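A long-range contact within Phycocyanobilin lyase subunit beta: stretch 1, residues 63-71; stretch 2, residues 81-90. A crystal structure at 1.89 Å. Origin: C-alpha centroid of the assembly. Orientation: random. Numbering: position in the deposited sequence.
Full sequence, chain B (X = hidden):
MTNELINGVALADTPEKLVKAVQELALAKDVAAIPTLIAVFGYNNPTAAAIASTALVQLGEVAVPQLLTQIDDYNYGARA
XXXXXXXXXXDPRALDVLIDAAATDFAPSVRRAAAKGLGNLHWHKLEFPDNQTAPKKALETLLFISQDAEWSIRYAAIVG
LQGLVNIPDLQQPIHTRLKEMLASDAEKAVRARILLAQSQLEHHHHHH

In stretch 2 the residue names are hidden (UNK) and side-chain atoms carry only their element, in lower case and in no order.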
# COMPACT_ATOMS: atom_id res chain seq x y z
N ALA B 63 -14.50 13.92 20.53
CA ALA B 63 -13.59 12.87 20.00
C ALA B 63 -12.55 13.39 18.99
O ALA B 63 -11.61 12.66 18.68
CB ALA B 63 -14.38 11.79 19.38
N VAL B 64 -12.74 14.60 18.44
CA VAL B 64 -11.87 15.07 17.37
C VAL B 64 -10.38 15.09 17.74
O VAL B 64 -9.62 14.58 16.97
CB VAL B 64 -12.36 16.42 16.80
CG1 VAL B 64 -11.31 17.03 15.89
CG2 VAL B 64 -13.61 16.18 16.09
N PRO B 65 -9.95 15.58 18.93
CA PRO B 65 -8.55 15.58 19.25
C PRO B 65 -7.88 14.21 19.22
O PRO B 65 -6.73 14.06 18.72
CB PRO B 65 -8.53 16.12 20.71
CG PRO B 65 -9.62 17.11 20.69
CD PRO B 65 -10.71 16.40 19.90
N GLN B 66 -8.54 13.21 19.78
CA GLN B 66 -7.99 11.85 19.73
C GLN B 66 -8.06 11.25 18.34
O GLN B 66 -7.10 10.58 17.89
CB GLN B 66 -8.69 10.97 20.76
CG GLN B 66 -8.10 11.20 22.18
CD GLN B 66 -9.02 10.65 23.22
OE1 GLN B 66 -10.16 11.10 23.31
NE2 GLN B 66 -8.58 9.67 23.96
N LEU B 67 -9.15 11.46 17.64
CA LEU B 67 -9.13 11.05 16.22
C LEU B 67 -7.96 11.66 15.46
O LEU B 67 -7.30 10.97 14.72
CB LEU B 67 -10.36 11.42 15.53
CG LEU B 67 -11.58 10.52 15.81
CD1 LEU B 67 -12.82 11.28 15.43
CD2 LEU B 67 -11.53 9.23 15.00
N LEU B 68 -7.65 12.95 15.64
CA LEU B 68 -6.53 13.57 14.93
C LEU B 68 -5.15 13.05 15.29
O LEU B 68 -4.27 13.16 14.44
CB LEU B 68 -6.44 15.08 15.10
CG LEU B 68 -7.61 15.85 14.59
CD1 LEU B 68 -7.67 17.31 15.07
CD2 LEU B 68 -7.71 15.79 13.13
N THR B 69 -4.93 12.57 16.50
CA THR B 69 -3.64 12.19 16.96
C THR B 69 -3.49 10.68 17.12
O THR B 69 -2.45 10.22 17.54
CB THR B 69 -3.32 12.82 18.33
OG1 THR B 69 -4.33 12.48 19.27
CG2 THR B 69 -3.29 14.35 18.23
N GLN B 70 -4.51 9.90 16.78
CA GLN B 70 -4.42 8.41 16.83
C GLN B 70 -4.76 7.85 15.45
O GLN B 70 -5.60 6.94 15.32
CB GLN B 70 -5.38 7.83 17.87
CG GLN B 70 -4.92 8.29 19.26
CD GLN B 70 -5.88 7.91 20.40
OE1 GLN B 70 -6.67 6.99 20.29
NE2 GLN B 70 -5.85 8.70 21.47
N ILE B 71 -4.14 8.43 14.41
CA ILE B 71 -4.34 7.97 13.06
C ILE B 71 -3.33 6.84 12.83
O ILE B 71 -2.14 6.98 13.14
CB ILE B 71 -4.17 9.07 12.05
CG1 ILE B 71 -5.34 10.02 12.21
CG2 ILE B 71 -4.19 8.49 10.64
CD1 ILE B 71 -5.17 11.27 11.44
N UNK B 81 -11.04 4.88 7.77
CA UNK B 81 -12.11 5.04 8.75
C UNK B 81 -11.87 6.24 9.61
O UNK B 81 -12.83 6.98 9.89
c UNK B 81 -15.00 1.73 7.98
c UNK B 81 -14.33 2.77 8.64
c UNK B 81 -12.93 0.44 7.92
o UNK B 81 -14.96 -0.47 6.99
c UNK B 81 -14.29 0.58 7.60
c UNK B 81 -12.97 2.68 8.94
c UNK B 81 -12.29 1.51 8.58
c UNK B 81 -12.28 3.80 9.65
N UNK B 82 -10.65 6.50 10.04
CA UNK B 82 -10.37 7.72 10.79
C UNK B 82 -10.76 8.95 9.99
O UNK B 82 -11.42 9.85 10.48
o UNK B 82 -8.61 6.87 12.17
c UNK B 82 -8.93 7.84 11.21
N UNK B 83 -10.33 8.98 8.76
CA UNK B 83 -10.58 10.11 7.90
C UNK B 83 -12.07 10.26 7.63
O UNK B 83 -12.59 11.36 7.59
c UNK B 83 -10.20 11.20 5.73
c UNK B 83 -9.82 10.00 6.61
c UNK B 83 -7.74 11.09 7.64
c UNK B 83 -8.30 9.92 6.89
N UNK B 84 -12.76 9.15 7.37
CA UNK B 84 -14.18 9.20 7.14
C UNK B 84 -14.97 9.75 8.39
O UNK B 84 -15.94 10.49 8.26
n UNK B 84 -14.86 4.31 5.93
c UNK B 84 -16.57 6.62 5.36
c UNK B 84 -14.71 7.84 6.69
n UNK B 84 -15.47 6.05 4.54
c UNK B 84 -14.73 4.98 4.81
n UNK B 84 -13.79 4.59 3.94
c UNK B 84 -16.14 7.90 6.11
N UNK B 85 -14.54 9.35 9.55
CA UNK B 85 -15.13 9.72 10.77
C UNK B 85 -14.90 11.18 11.04
O UNK B 85 -15.85 11.93 11.34
o UNK B 85 -14.78 7.53 11.62
c UNK B 85 -15.17 9.24 13.18
c UNK B 85 -14.55 8.90 11.88
N UNK B 86 -13.68 11.65 10.87
CA UNK B 86 -13.43 13.10 10.91
C UNK B 86 -14.22 13.89 9.93
O UNK B 86 -14.73 14.97 10.27
c UNK B 86 -11.92 13.39 10.69
c UNK B 86 -11.22 14.02 12.95
c UNK B 86 -9.61 12.81 11.37
c UNK B 86 -11.06 13.03 11.80
N UNK B 87 -14.36 13.39 8.70
CA UNK B 87 -15.11 14.08 7.68
C UNK B 87 -16.60 14.15 8.13
O UNK B 87 -17.20 15.18 8.01
c UNK B 87 -15.04 13.36 6.31
N UNK B 88 -17.14 13.08 8.67
CA UNK B 88 -18.58 13.07 9.09
C UNK B 88 -18.84 13.96 10.30
O UNK B 88 -19.90 14.60 10.39
c UNK B 88 -18.95 11.64 9.46
N UNK B 89 -17.89 14.03 11.23
CA UNK B 89 -17.99 14.95 12.37
C UNK B 89 -17.91 16.38 11.87
O UNK B 89 -18.61 17.25 12.39
c UNK B 89 -16.95 14.72 13.42
c UNK B 89 -16.12 12.92 14.99
c UNK B 89 -17.17 13.37 14.05
c UNK B 89 -17.04 15.79 14.54
N UNK B 90 -17.07 16.64 10.86
CA UNK B 90 -16.98 17.92 10.16
C UNK B 90 -16.46 19.11 11.01
O UNK B 90 -16.74 20.25 10.71
c UNK B 90 -18.35 18.24 9.55
O HOH W 1 -7.94 8.22 14.47

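Position 81 carries one carbon leading to a six-carbon ring that bears an oxygen at its far side, and its side chain is out of reach of stretch 1; this is Tyr-81. Position 82 has one carbon and then one oxygen, with the CA-to-CB bond toward stretch 1. Its CB lies 4.3 Å from Ile-71 CG1, and its small side chain suits a place where the backbones come close, CA to CA 6.4 Å from Ile-71. It is Ser-82.

Position 83 has four carbons, forked at the first, with one arm two carbons long. Its CA-to-CB bond points away and it makes no contact: Ile-83. At position 84 three carbons lead to a nitrogen, then to a carbon holding two more nitrogens, the guanidinium of Arg-84, out of reach of stretch 1.

Position 85 forks at its first carbon into one oxygen and one carbon, and the carbon branch touches Leu-67 CD1, which makes it Thr-85. The two branches do different work: CG2 packs 3.8 Å from Leu-67 CD1, while OG1 donates a hydrogen bond to Tyr-81 O at 2.7 Å, so the hydroxyl is satisfied inside its own helix.

Position 86 has four carbons, forked at the second. One terminal methyl sits 3.8 Å from Leu-67 CB, 3.9 Å from Leu-68 CD2 and 4.2 Å from Val-64 CG1. The late fork identifies Leu-86, and the methyl is CD2.

Positions 87 and 88 each have a single carbon and are out of reach of stretch 1: Ala-87 and Ala-88. Position 89 again has four carbons, forked at the first with one longer arm; the end of that arm meets Leu-67 CD1 and the short arm meets Val-64 CG2. It is Ile-89. Its CD1 lies 3.7 Å from Leu-67 CD1 and its CG2 3.8 Å from Val-64 CG2, so both arms pack. Position 90 has one carbon, pointing away; Ala-90 leaves helical geometry with positive phi.

The two helices run roughly antiparallel, at 149°, with axes 10.0 Å apart at closest approach. Ser-82, Thr-85, Leu-86 and Ile-89 recur at helical spacing and supply the contacts, with Leu-67 set among the last three. No direct hydrogen bond crosses the contact. At the Ser-82 end a water bridges instead, donating to Leu-67 O and to Gln-70 O, each 2.8 Å from the water O, and accepting from Ser-82 OG, 2.7 Å from that same O. The rule to read here is branched aliphatic packing along the helices, with a small polar residue and one water joining the backbone where stretch 1 leaves its helix.

Stretch 2, residues 81-90: YSIRTLAAIA
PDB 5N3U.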